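Local coordinates for protein pyroglutamyl-peptidase I (Fervidobacterium islandicum, PDB 6LTQ) that probably removes the pyroglutamyl residue from the amino terminus of peptides and proteins, as a pyrrolidone carboxyl peptidase of the cysteine peptidase type, at residues S12-V17 / H47-T52; F183-V188 / S200-L205; L99-H104 / V111-S116; L92-I97 / Y125-K130. One frame throughout, in Å; residues are numbered along the deposited sequence.

Contact 1. Residues S12-V17 / H47-T52; sequences SKKLSV and HISLHT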
loop_
_atom_site.group_PDB
_atom_site.type_symbol
_atom_site.label_atom_id
_atom_site.label_comp_id
_atom_site.label_asym_id
_atom_site.label_seq_id
_atom_site.Cartn_x
_atom_site.Cartn_y
_atom_site.Cartn_z
ATOM N N SER D 12 -38.451 11.368 -23.341
ATOM C CA SER D 12 -37.905 11.633 -24.664
ATOM C C SER D 12 -36.974 12.829 -24.715
ATOM O O SER D 12 -36.384 13.069 -25.771
ATOM C CB SER D 12 -39.036 11.831 -25.690
ATOM O OG SER D 12 -39.529 13.166 -25.693
ATOM N N LYS D 13 -36.806 13.578 -23.631
ATOM C CA LYS D 13 -35.886 14.699 -23.658
ATOM C C LYS D 13 -34.437 14.215 -23.700
ATOM O O LYS D 13 -34.081 13.174 -23.143
ATOM C CB LYS D 13 -36.103 15.606 -22.448
ATOM C CG LYS D 13 -35.628 17.030 -22.669
ATOM C CD LYS D 13 -35.619 17.841 -21.377
ATOM C CE LYS D 13 -35.429 19.331 -21.672
ATOM N NZ LYS D 13 -35.616 20.211 -20.478
ATOM N N LYS D 14 -33.608 14.988 -24.393
ATOM C CA LYS D 14 -32.170 14.777 -24.431
ATOM C C LYS D 14 -31.550 15.293 -23.136
ATOM O O LYS D 14 -31.801 16.431 -22.732
ATOM C CB LYS D 14 -31.595 15.508 -25.645
ATOM C CG LYS D 14 -30.165 15.190 -25.987
ATOM C CD LYS D 14 -29.664 16.074 -27.119
ATOM C CE LYS D 14 -29.689 15.347 -28.448
ATOM N NZ LYS D 14 -28.664 15.918 -29.373
ATOM N N LEU D 15 -30.723 14.470 -22.492
ATOM C CA LEU D 15 -30.099 14.888 -21.241
ATOM C C LEU D 15 -28.991 15.902 -21.487
ATOM O O LEU D 15 -28.112 15.682 -22.324
ATOM C CB LEU D 15 -29.553 13.674 -20.490
ATOM C CG LEU D 15 -30.639 12.741 -19.951
ATOM C CD1 LEU D 15 -30.071 11.378 -19.579
ATOM C CD2 LEU D 15 -31.364 13.380 -18.771
ATOM N N SER D 16 -29.033 17.015 -20.757
ATOM C CA SER D 16 -27.958 17.998 -20.778
ATOM C C SER D 16 -26.952 17.624 -19.691
ATOM O O SER D 16 -27.303 17.561 -18.505
ATOM C CB SER D 16 -28.485 19.416 -20.567
ATOM O OG SER D 16 -29.175 19.526 -19.335
ATOM N N VAL D 17 -25.709 17.381 -20.095
ATOM C CA VAL D 17 -24.668 16.865 -19.211
ATOM C C VAL D 17 -23.552 17.885 -19.112
ATOM O O VAL D 17 -23.013 18.320 -20.137
ATOM C CB VAL D 17 -24.137 15.520 -19.734
ATOM C CG1 VAL D 17 -22.946 15.058 -18.916
ATOM C CG2 VAL D 17 -25.258 14.500 -19.728
ATOM N N HIS D 47 -27.528 10.992 -27.623
ATOM C CA HIS D 47 -28.598 11.150 -26.649
ATOM C C HIS D 47 -28.386 12.265 -25.633
ATOM O O HIS D 47 -29.200 12.398 -24.711
ATOM C CB HIS D 47 -28.820 9.838 -25.891
ATOM C CG HIS D 47 -27.656 9.431 -25.042
ATOM N ND1 HIS D 47 -26.360 9.398 -25.513
ATOM C CD2 HIS D 47 -27.590 9.085 -23.737
ATOM C CE1 HIS D 47 -25.551 9.013 -24.541
ATOM N NE2 HIS D 47 -26.272 8.818 -23.452
ATOM N N ILE D 48 -27.322 13.055 -25.739
ATOM C CA ILE D 48 -27.045 14.062 -24.724
ATOM C C ILE D 48 -26.537 15.341 -25.365
ATOM O O ILE D 48 -25.946 15.330 -26.452
ATOM C CB ILE D 48 -26.023 13.569 -23.662
ATOM C CG1 ILE D 48 -24.649 13.338 -24.293
ATOM C CG2 ILE D 48 -26.524 12.306 -22.941
ATOM C CD1 ILE D 48 -23.589 12.846 -23.303
ATOM N N SER D 49 -26.763 16.452 -24.673
ATOM C CA SER D 49 -26.165 17.736 -25.008
ATOM C C SER D 49 -25.019 17.965 -24.032
ATOM O O SER D 49 -25.245 18.285 -22.859
ATOM C CB SER D 49 -27.196 18.862 -24.945
ATOM O OG SER D 49 -28.468 18.414 -25.392
ATOM N N LEU D 50 -23.794 17.803 -24.513
ATOM C CA LEU D 50 -22.629 17.793 -23.647
ATOM C C LEU D 50 -22.070 19.198 -23.490
ATOM O O LEU D 50 -21.644 19.814 -24.471
ATOM C CB LEU D 50 -21.553 16.869 -24.208
ATOM C CG LEU D 50 -20.315 16.732 -23.322
ATOM C CD1 LEU D 50 -20.692 16.151 -21.980
ATOM C CD2 LEU D 50 -19.290 15.855 -24.013
ATOM N N HIS D 51 -22.068 19.695 -22.259
ATOM C CA HIS D 51 -21.330 20.887 -21.864
ATOM C C HIS D 51 -20.019 20.489 -21.202
ATOM O O HIS D 51 -19.942 19.480 -20.496
ATOM C CB HIS D 51 -22.130 21.732 -20.875
ATOM C CG HIS D 51 -23.481 22.143 -21.368
ATOM N ND1 HIS D 51 -23.835 23.465 -21.545
ATOM C CD2 HIS D 51 -24.570 21.410 -21.703
ATOM C CE1 HIS D 51 -25.086 23.526 -21.966
ATOM N NE2 HIS D 51 -25.553 22.296 -22.072
ATOM N N THR D 52 -18.988 21.294 -21.415
ATOM C CA THR D 52 -17.712 21.067 -20.754
ATOM C C THR D 52 -17.262 22.332 -20.040
ATOM O O THR D 52 -17.641 23.446 -20.418
ATOM C CB THR D 52 -16.622 20.610 -21.730
ATOM O OG1 THR D 52 -16.406 21.614 -22.732
ATOM C CG2 THR D 52 -17.021 19.279 -22.383
HETATM O O HOH W 1 -27.766 19.027 -28.582
#
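Val17 meets two residues of the neighbouring strand with its two methyl branches, one for each partner. CG2 lies 4.1 Å from Ile48 CG2, and CG1, anti to the backbone N (chi1 173°), is turned instead to Leu50 CD1 at 4.0 Å. Both encounters are oblique crossings of branched side chains, and Leu15 adds its CB to the same face by approaching the CG2 methyl of Ile48. Leu214 of helix 203-215 packs on Val17 and Ile48, with Leu217 and Ile221 touching the same face. The other face is polar. Ser16 and Ser49 are paired there, but Ser16 OG turns to the backbone of Asn74 and Asp76, while Ser49 OG sits 3.1 Å from Lys14 CD, with CG of that lysine also close. A water joins Lys14 NZ and Ser49 OG by two weak bonds. The His51 ring has Val17 O near its plane at the edge, and its ND1 bonds to Tyr69 OH. The backbones run parallel, with Ser49 N to Leu15 O at 2.8 Å, Val17 N to Ser49 O at 2.9 Å and His51 N to Val17 O at 2.7 Å. Strands 15-22 and 48-55, linked through helix 32-40, form a beta-alpha-beta unit, the building block of the open alpha/beta sheet of pyroglutamyl peptidases.

Contact 2. Residues F183-V188 / S200-L205; sequences FLPEQV and SMTLEL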
loop_
_atom_site.group_PDB
_atom_site.type_symbol
_atom_site.label_atom_id
_atom_site.label_comp_id
_atom_site.label_asym_id
_atom_site.label_seq_id
_atom_site.Cartn_x
_atom_site.Cartn_y
_atom_site.Cartn_z
ATOM N N PHE D 183 -3.284 9.112 -11.807
ATOM C CA PHE D 183 -2.237 9.803 -12.557
ATOM C C PHE D 183 -2.142 9.247 -13.975
ATOM O O PHE D 183 -2.343 8.050 -14.210
ATOM C CB PHE D 183 -0.885 9.601 -11.887
ATOM C CG PHE D 183 -0.570 10.579 -10.804
ATOM C CD1 PHE D 183 -0.869 11.928 -10.940
ATOM C CD2 PHE D 183 0.080 10.153 -9.673
ATOM C CE1 PHE D 183 -0.524 12.826 -9.951
ATOM C CE2 PHE D 183 0.422 11.055 -8.664
ATOM C CZ PHE D 183 0.119 12.389 -8.812
ATOM N N LEU D 184 -1.821 10.122 -14.930
ATOM C CA LEU D 184 -1.345 9.656 -16.220
ATOM C C LEU D 184 0.062 9.078 -16.069
ATOM O O LEU D 184 0.822 9.500 -15.192
ATOM C CB LEU D 184 -1.314 10.798 -17.250
ATOM C CG LEU D 184 -2.664 11.443 -17.588
ATOM C CD1 LEU D 184 -2.438 12.693 -18.457
ATOM C CD2 LEU D 184 -3.616 10.478 -18.290
ATOM N N PRO D 185 0.437 8.124 -16.920
ATOM C CA PRO D 185 1.803 7.577 -16.833
ATOM C C PRO D 185 2.880 8.654 -16.900
ATOM O O PRO D 185 3.873 8.579 -16.158
ATOM C CB PRO D 185 1.867 6.614 -18.021
ATOM C CG PRO D 185 0.433 6.228 -18.267
ATOM C CD PRO D 185 -0.376 7.468 -17.954
ATOM N N GLU D 186 2.684 9.701 -17.709
ATOM C CA GLU D 186 3.708 10.747 -17.777
ATOM C C GLU D 186 3.894 11.470 -16.444
ATOM O O GLU D 186 4.993 11.964 -16.153
ATOM C CB GLU D 186 3.358 11.744 -18.876
ATOM C CG GLU D 186 2.079 12.490 -18.612
ATOM C CD GLU D 186 1.524 13.115 -19.865
ATOM O OE1 GLU D 186 1.763 14.329 -20.071
ATOM O OE2 GLU D 186 0.862 12.391 -20.642
ATOM N N GLN D 187 2.846 11.531 -15.610
ATOM C CA GLN D 187 2.974 12.170 -14.300
ATOM C C GLN D 187 3.753 11.306 -13.317
ATOM O O GLN D 187 4.362 11.835 -12.381
ATOM C CB GLN D 187 1.596 12.480 -13.699
ATOM C CG GLN D 187 0.760 13.448 -14.546
ATOM C CD GLN D 187 -0.628 13.688 -13.978
ATOM O OE1 GLN D 187 -1.546 12.902 -14.214
ATOM N NE2 GLN D 187 -0.787 14.790 -13.226
ATOM N N VAL D 188 3.699 9.982 -13.472
ATOM C CA VAL D 188 4.488 9.132 -12.581
ATOM C C VAL D 188 5.917 9.041 -13.083
ATOM O O VAL D 188 6.856 8.924 -12.286
ATOM C CB VAL D 188 3.847 7.741 -12.441
ATOM C CG1 VAL D 188 4.757 6.764 -11.647
ATOM C CG2 VAL D 188 2.473 7.864 -11.754
ATOM N N SER D 200 -0.772 4.269 -12.361
ATOM C CA SER D 200 -1.186 5.206 -13.398
ATOM C C SER D 200 -2.167 4.514 -14.335
ATOM O O SER D 200 -2.371 3.305 -14.264
ATOM C CB SER D 200 0.035 5.739 -14.159
ATOM O OG SER D 200 0.648 4.681 -14.877
ATOM N N MET D 201 -2.787 5.297 -15.222
ATOM C CA MET D 201 -3.644 4.726 -16.254
ATOM C C MET D 201 -3.549 5.628 -17.478
ATOM O O MET D 201 -3.606 6.852 -17.337
ATOM C CB MET D 201 -5.099 4.595 -15.771
ATOM C CG MET D 201 -6.056 3.906 -16.777
ATOM S SD MET D 201 -7.746 3.851 -16.127
ATOM C CE MET D 201 -7.654 2.434 -15.013
ATOM N N THR D 202 -3.354 5.032 -18.655
ATOM C CA THR D 202 -3.161 5.850 -19.855
ATOM C C THR D 202 -4.356 6.764 -20.096
ATOM O O THR D 202 -5.491 6.462 -19.712
ATOM C CB THR D 202 -2.935 4.980 -21.103
ATOM O OG1 THR D 202 -4.120 4.232 -21.401
ATOM C CG2 THR D 202 -1.757 4.024 -20.907
ATOM N N LEU D 203 -4.081 7.897 -20.757
ATOM C CA LEU D 203 -5.156 8.810 -21.142
ATOM C C LEU D 203 -6.188 8.097 -22.000
ATOM O O LEU D 203 -7.404 8.314 -21.849
ATOM C CB LEU D 203 -4.577 10.011 -21.900
ATOM C CG LEU D 203 -5.622 11.039 -22.367
ATOM C CD1 LEU D 203 -6.311 11.729 -21.168
ATOM C CD2 LEU D 203 -4.959 12.063 -23.282
ATOM N N GLU D 204 -5.731 7.209 -22.889
ATOM C CA GLU D 204 -6.665 6.511 -23.763
ATOM C C GLU D 204 -7.674 5.686 -22.964
ATOM O O GLU D 204 -8.887 5.746 -23.215
ATOM C CB GLU D 204 -5.892 5.640 -24.763
ATOM C CG GLU D 204 -4.771 6.400 -25.524
ATOM C CD GLU D 204 -3.424 6.433 -24.779
ATOM O OE1 GLU D 204 -2.681 5.421 -24.824
ATOM O OE2 GLU D 204 -3.077 7.471 -24.175
ATOM N N LEU D 205 -7.199 4.948 -21.963
ATOM C CA LEU D 205 -8.113 4.117 -21.178
ATOM C C LEU D 205 -9.003 4.967 -20.272
ATOM O O LEU D 205 -10.203 4.687 -20.139
ATOM C CB LEU D 205 -7.322 3.084 -20.363
ATOM C CG LEU D 205 -8.178 2.030 -19.644
ATOM C CD1 LEU D 205 -9.070 1.244 -20.620
ATOM C CD2 LEU D 205 -7.292 1.080 -18.806
#
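Phe183 O takes the one backbone hydrogen bond between the segments, from Met201 N at 3.0 Å. The CA of Ser200 also lies 3.2 Å from Phe183 O, so the oxygen is approached by two neighbouring residues. Next along the chain, the Pro185 ring fits against the 200-202 backbone: its CD is 3.3 Å from Met201 O, and its CG lies 3.7 Å from Ser200 OG. The Ser200 hydroxyl is placed near the ring by its chi1 of 66°, which sets OG between the backbone N and the carbonyl carbon. Two helix starts are joined here. Leu184 is the N-cap of helix 185-189, its own N held by Gln187 OE1, and Thr202 is the N-cap of helix 203-215, with OG1 accepting from Leu205 N at 3.2 Å. An alanine in place of Pro185 would probably open a gap beside Met201 O and Ser200 OG, where CG and CD now pack. Leu184 reaches across with CD2, which lies 3.8 Å from Leu203 CB, and Leu203 in turn packs on helix 32-40. Pro144 of the second subunit packs on Pro185 and Val188, and Thr202 meets its own counterpart there.

Contact 3. Residues L99-H104 / V111-S116; sequences LLDSKH and VKEDVS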
loop_
_atom_site.group_PDB
_atom_site.type_symbol
_atom_site.label_atom_id
_atom_site.label_comp_id
_atom_site.label_asym_id
_atom_site.label_seq_id
_atom_site.Cartn_x
_atom_site.Cartn_y
_atom_site.Cartn_z
ATOM N N LEU D 99 -17.167 19.934 4.198
ATOM C CA LEU D 99 -15.935 20.279 4.896
ATOM C C LEU D 99 -14.834 20.640 3.916
ATOM O O LEU D 99 -14.588 19.893 2.969
ATOM C CB LEU D 99 -15.454 19.105 5.775
ATOM C CG LEU D 99 -14.408 19.504 6.808
ATOM C CD1 LEU D 99 -15.080 20.381 7.865
ATOM C CD2 LEU D 99 -13.749 18.283 7.449
ATOM N N LEU D 100 -14.151 21.754 4.177
ATOM C CA LEU D 100 -12.870 22.073 3.562
ATOM C C LEU D 100 -11.779 21.861 4.596
ATOM O O LEU D 100 -11.791 22.498 5.657
ATOM C CB LEU D 100 -12.835 23.511 3.051
ATOM C CG LEU D 100 -14.060 23.955 2.269
ATOM C CD1 LEU D 100 -14.051 25.477 2.117
ATOM C CD2 LEU D 100 -14.094 23.294 0.909
ATOM N N ASP D 101 -10.811 21.007 4.276
ATOM C CA ASP D 101 -9.750 20.728 5.237
ATOM C C ASP D 101 -8.539 20.173 4.505
ATOM O O ASP D 101 -8.571 19.032 4.032
ATOM C CB ASP D 101 -10.230 19.751 6.293
ATOM C CG ASP D 101 -9.302 19.694 7.472
ATOM O OD1 ASP D 101 -9.091 20.759 8.081
ATOM O OD2 ASP D 101 -8.767 18.610 7.781
ATOM N N SER D 102 -7.462 20.951 4.467
ATOM C CA SER D 102 -6.196 20.453 3.950
ATOM C C SER D 102 -5.082 21.382 4.404
ATOM O O SER D 102 -5.288 22.586 4.576
ATOM C CB SER D 102 -6.218 20.351 2.416
ATOM O OG SER D 102 -4.946 19.986 1.908
ATOM N N LYS D 103 -3.908 20.806 4.640
ATOM C CA LYS D 103 -2.760 21.644 4.926
ATOM C C LYS D 103 -2.218 22.273 3.658
ATOM O O LYS D 103 -1.486 23.266 3.736
ATOM C CB LYS D 103 -1.636 20.873 5.637
ATOM C CG LYS D 103 -1.940 20.261 7.015
ATOM C CD LYS D 103 -2.964 19.132 6.951
ATOM C CE LYS D 103 -2.697 18.204 5.771
ATOM N NZ LYS D 103 -3.770 17.200 5.565
ATOM N N HIS D 104 -2.579 21.725 2.499
ATOM C CA HIS D 104 -2.069 22.216 1.228
ATOM C C HIS D 104 -2.898 23.401 0.749
ATOM O O HIS D 104 -4.130 23.348 0.759
ATOM C CB HIS D 104 -2.107 21.130 0.167
ATOM C CG HIS D 104 -1.252 19.949 0.481
ATOM N ND1 HIS D 104 0.078 20.064 0.819
ATOM C CD2 HIS D 104 -1.533 18.625 0.493
ATOM C CE1 HIS D 104 0.579 18.862 1.036
ATOM N NE2 HIS D 104 -0.377 17.971 0.839
ATOM N N VAL D 111 -5.292 28.203 2.249
ATOM C CA VAL D 111 -5.340 27.014 3.067
ATOM C C VAL D 111 -6.635 27.098 3.858
ATOM O O VAL D 111 -6.918 28.125 4.489
ATOM C CB VAL D 111 -4.117 26.947 4.000
ATOM C CG1 VAL D 111 -4.307 25.847 5.060
ATOM C CG2 VAL D 111 -2.843 26.721 3.203
ATOM N N LYS D 112 -7.402 26.015 3.843
ATOM C CA LYS D 112 -8.656 25.910 4.575
ATOM C C LYS D 112 -8.526 24.748 5.547
ATOM O O LYS D 112 -8.047 23.672 5.175
ATOM C CB LYS D 112 -9.856 25.662 3.643
ATOM C CG LYS D 112 -10.348 26.861 2.836
ATOM C CD LYS D 112 -10.435 28.134 3.661
ATOM C CE LYS D 112 -11.395 29.130 3.018
ATOM N NZ LYS D 112 -10.769 30.472 2.830
ATOM N N GLU D 113 -8.904 24.967 6.799
ATOM C CA GLU D 113 -8.820 23.902 7.794
ATOM C C GLU D 113 -10.121 23.886 8.580
ATOM O O GLU D 113 -10.420 24.835 9.311
ATOM C CB GLU D 113 -7.608 24.081 8.709
ATOM C CG GLU D 113 -6.305 23.463 8.156
ATOM C CD GLU D 113 -6.272 21.933 8.225
ATOM O OE1 GLU D 113 -5.861 21.388 9.274
ATOM O OE2 GLU D 113 -6.612 21.272 7.216
ATOM N N ASP D 114 -10.908 22.831 8.374
ATOM C CA ASP D 114 -12.140 22.568 9.117
ATOM C C ASP D 114 -13.188 23.659 8.911
ATOM O O ASP D 114 -13.783 24.171 9.859
ATOM C CB ASP D 114 -11.850 22.358 10.601
ATOM C CG ASP D 114 -11.601 20.903 10.935
ATOM O OD1 ASP D 114 -11.240 20.618 12.090
ATOM O OD2 ASP D 114 -11.762 20.052 10.032
ATOM N N VAL D 115 -13.456 23.971 7.653
ATOM C CA VAL D 115 -14.429 24.989 7.289
ATOM C C VAL D 115 -15.612 24.293 6.640
ATOM O O VAL D 115 -15.432 23.467 5.737
ATOM C CB VAL D 115 -13.811 26.019 6.326
ATOM C CG1 VAL D 115 -14.797 27.140 6.011
ATOM C CG2 VAL D 115 -12.520 26.559 6.898
ATOM N N SER D 116 -16.818 24.634 7.084
ATOM C CA SER D 116 -18.005 24.164 6.386
ATOM C C SER D 116 -18.023 24.739 4.978
ATOM O O SER D 116 -17.529 25.842 4.730
ATOM C CB SER D 116 -19.279 24.579 7.118
ATOM O OG SER D 116 -19.485 23.800 8.276
HETATM O O HOH W 2 -6.023 18.944 7.363
HETATM O O HOH W 3 -6.237 24.037 2.430
#
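Glu113 reaches across to Asp101, beginning with its CB, 3.7 Å from Asp101 OD1. CG, anti to the carbonyl carbon (chi1 -86°), passes 3.8 Å from Ser102 O, and CD comes to 3.1 Å from Asp101 OD1. At the tip, OE1 is 3.5 Å from Asp101 OD1 and OE2 only 2.7 Å from the same atom, bringing two like-charged groups together with their carboxylate planes 21° apart. A water donates to Asp101 OD2. An alanine here, keeping only CB, would probably open a gap beside Asp101 OD1 and Ser102 O, where CG, CD and the carboxylate now pack. Around the acids the backbones run antiparallel: Leu100 N bonds to Val115 O at 2.6 Å and Val115 N to Leu100 O at 3.0 Å, with Asp114 and Val115 both facing Leu100 in a G1 beta bulge. Ser102 N bonds to Lys112 O, and Ser102 OG forms an ST turn with His104 N. Asp101 OD2 also pairs with Lys132, and Asp114 OD2 with Arg94, both of the third subunit. This hairpin-like pair lies in the loop between strands 90-97 and 124-126, with Tyr59 of helix 59-72 packed against Leu100, Ser102 and Lys112.

Contact 4. Residues L92-I97 / Y125-K130; sequences LERVAI and YMTRVK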
loop_
_atom_site.group_PDB
_atom_site.type_symbol
_atom_site.label_atom_id
_atom_site.label_comp_id
_atom_site.label_asym_id
_atom_site.label_seq_id
_atom_site.Cartn_x
_atom_site.Cartn_y
_atom_site.Cartn_z
ATOM N N LEU D 92 -14.970 5.874 -8.425
ATOM C CA LEU D 92 -16.298 6.471 -8.406
ATOM C C LEU D 92 -16.643 6.884 -6.981
ATOM O O LEU D 92 -16.701 6.041 -6.074
ATOM C CB LEU D 92 -17.320 5.472 -8.949
ATOM C CG LEU D 92 -16.847 4.891 -10.281
ATOM C CD1 LEU D 92 -17.547 3.599 -10.560
ATOM C CD2 LEU D 92 -17.093 5.885 -11.437
ATOM N N GLU D 93 -16.878 8.177 -6.784
ATOM C CA GLU D 93 -17.068 8.734 -5.448
ATOM C C GLU D 93 -18.548 8.778 -5.086
ATOM O O GLU D 93 -19.356 9.402 -5.785
ATOM C CB GLU D 93 -16.450 10.128 -5.370
ATOM C CG GLU D 93 -14.944 10.135 -5.602
ATOM C CD GLU D 93 -14.140 9.508 -4.459
ATOM O OE1 GLU D 93 -14.737 9.053 -3.449
ATOM O OE2 GLU D 93 -12.890 9.517 -4.556
ATOM N N ARG D 94 -18.901 8.143 -3.972
ATOM C CA ARG D 94 -20.293 8.083 -3.570
ATOM C C ARG D 94 -20.683 9.175 -2.591
ATOM O O ARG D 94 -21.885 9.452 -2.452
ATOM C CB ARG D 94 -20.591 6.712 -2.941
ATOM C CG ARG D 94 -22.060 6.387 -2.820
ATOM C CD ARG D 94 -22.293 4.939 -2.523
ATOM N NE ARG D 94 -23.703 4.583 -2.694
ATOM C CZ ARG D 94 -24.180 3.346 -2.629
ATOM N NH1 ARG D 94 -23.367 2.321 -2.391
ATOM N NH2 ARG D 94 -25.480 3.130 -2.818
ATOM N N VAL D 95 -19.720 9.765 -1.877
ATOM C CA VAL D 95 -19.997 10.618 -0.719
ATOM C C VAL D 95 -19.294 11.953 -0.892
ATOM O O VAL D 95 -18.087 11.989 -1.164
ATOM C CB VAL D 95 -19.519 9.970 0.598
ATOM C CG1 VAL D 95 -19.704 10.940 1.775
ATOM C CG2 VAL D 95 -20.242 8.670 0.847
ATOM N N ALA D 96 -20.032 13.050 -0.679
ATOM C CA ALA D 96 -19.452 14.385 -0.598
ATOM C C ALA D 96 -19.765 14.955 0.774
ATOM O O ALA D 96 -20.914 14.906 1.212
ATOM C CB ALA D 96 -20.007 15.304 -1.706
ATOM N N ILE D 97 -18.765 15.500 1.450
ATOM C CA ILE D 97 -18.974 15.957 2.814
ATOM C C ILE D 97 -18.826 17.471 2.900
ATOM O O ILE D 97 -18.123 18.109 2.115
ATOM C CB ILE D 97 -18.026 15.260 3.808
ATOM C CG1 ILE D 97 -16.582 15.628 3.498
ATOM C CG2 ILE D 97 -18.227 13.740 3.753
ATOM C CD1 ILE D 97 -15.671 15.434 4.699
ATOM N N TYR D 125 -23.680 14.505 1.525
ATOM C CA TYR D 125 -24.632 13.968 0.568
ATOM C C TYR D 125 -24.057 12.711 -0.063
ATOM O O TYR D 125 -22.850 12.607 -0.290
ATOM C CB TYR D 125 -24.959 14.964 -0.567
ATOM C CG TYR D 125 -25.808 16.145 -0.152
ATOM C CD1 TYR D 125 -27.189 16.066 -0.182
ATOM C CD2 TYR D 125 -25.222 17.335 0.269
ATOM C CE1 TYR D 125 -27.973 17.143 0.195
ATOM C CE2 TYR D 125 -25.998 18.423 0.648
ATOM C CZ TYR D 125 -27.376 18.314 0.610
ATOM O OH TYR D 125 -28.165 19.388 0.976
ATOM N N MET D 126 -24.923 11.761 -0.363
ATOM C CA MET D 126 -24.536 10.686 -1.261
ATOM C C MET D 126 -25.145 10.947 -2.624
ATOM O O MET D 126 -26.235 11.515 -2.713
ATOM C CB MET D 126 -25.000 9.323 -0.739
ATOM C CG MET D 126 -24.091 8.752 0.348
ATOM S SD MET D 126 -24.582 7.113 0.913
ATOM C CE MET D 126 -25.951 7.531 2.013
ATOM N N THR D 127 -24.434 10.542 -3.687
ATOM C CA THR D 127 -25.019 10.607 -5.026
ATOM C C THR D 127 -26.258 9.729 -5.108
ATOM O O THR D 127 -26.386 8.713 -4.417
ATOM C CB THR D 127 -24.027 10.167 -6.120
ATOM O OG1 THR D 127 -24.640 10.343 -7.411
ATOM C CG2 THR D 127 -23.676 8.682 -5.967
ATOM N N ARG D 128 -27.203 10.153 -5.945
ATOM C CA ARG D 128 -28.353 9.327 -6.254
ATOM C C ARG D 128 -28.176 8.552 -7.546
ATOM O O ARG D 128 -29.043 7.746 -7.891
ATOM C CB ARG D 128 -29.621 10.189 -6.317
ATOM C CG ARG D 128 -29.786 11.097 -5.106
ATOM C CD ARG D 128 -31.120 11.849 -5.141
ATOM N NE ARG D 128 -31.229 12.751 -6.286
ATOM C CZ ARG D 128 -32.072 12.576 -7.302
ATOM N NH1 ARG D 128 -32.884 11.521 -7.333
ATOM N NH2 ARG D 128 -32.096 13.452 -8.298
ATOM N N VAL D 129 -27.063 8.760 -8.251
ATOM C CA VAL D 129 -26.736 7.943 -9.416
ATOM C C VAL D 129 -26.507 6.506 -8.962
ATOM O O VAL D 129 -26.015 6.251 -7.853
ATOM C CB VAL D 129 -25.489 8.516 -10.124
ATOM C CG1 VAL D 129 -25.044 7.655 -11.306
ATOM C CG2 VAL D 129 -25.725 9.961 -10.560
ATOM N N LYS D 130 -26.873 5.553 -9.819
ATOM C CA LYS D 130 -26.712 4.131 -9.517
ATOM C C LYS D 130 -25.231 3.774 -9.636
ATOM O O LYS D 130 -24.759 3.227 -10.633
ATOM C CB LYS D 130 -27.567 3.286 -10.442
ATOM C CG LYS D 130 -29.054 3.600 -10.349
ATOM C CD LYS D 130 -29.819 2.830 -11.407
ATOM C CE LYS D 130 -30.065 1.393 -10.965
ATOM N NZ LYS D 130 -31.410 1.217 -10.339
HETATM O O HOH W 4 -25.589 6.283 -3.763
#
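Val95 and Met126 lie side by side and point the same way, Val95 CG2 being 3.9 Å from Met126 CG. The Met126 CG, anti to the carbonyl carbon (chi1 -80°), also runs 3.6 Å from Arg94 O. Two bonds pair Ala96 with Tyr125: Ala96 N to Tyr125 O at 2.9 Å, and Tyr125 N to Ala96 O at 2.8 Å. A third runs from Thr127 N to Arg94 O at 3.0 Å. These are antiparallel strands, the short 124-126 beside 90-97, in the mixed sheet of the pyroglutamyl peptidase fold, and 90-97 is interrupted near Arg94. A water in the plane of the Arg94 guanidinium accepts from NE at 2.8 Å and donates to Thr127 O at 2.6 Å, tying the side chain to the partner segment. Thr127 OG1 accepts from Val129 N in an ST turn and bonds to Ala176 O. Outside this shell, Tyr125 OH bonds to His165 ND1 of helix 158-170. Arg94 NH2 forms a salt bridge with Asp114 of the third subunit, and Met126 N bonds to Asp123 of that subunit.

Contacts 1 and 4 belong to the same sheet, one by parallel strands at an edge of it and the other by a short antiparallel pair, about 21 Å apart between centres. Contact 4 is buried and contact 1 only partly so, with a polar side. Contact 2 is buried as well, yet it joins two helix starts rather than strands, through one backbone bond and proline packing, with the second subunit packed against it. Contact 3, partly buried, adds clustered acids and water to some apolar packing around Leu100, and lies nested inside the loop closed by contact 4. Both touch the third subunit, Asp114 and Arg94 each pairing with the other's counterpart there.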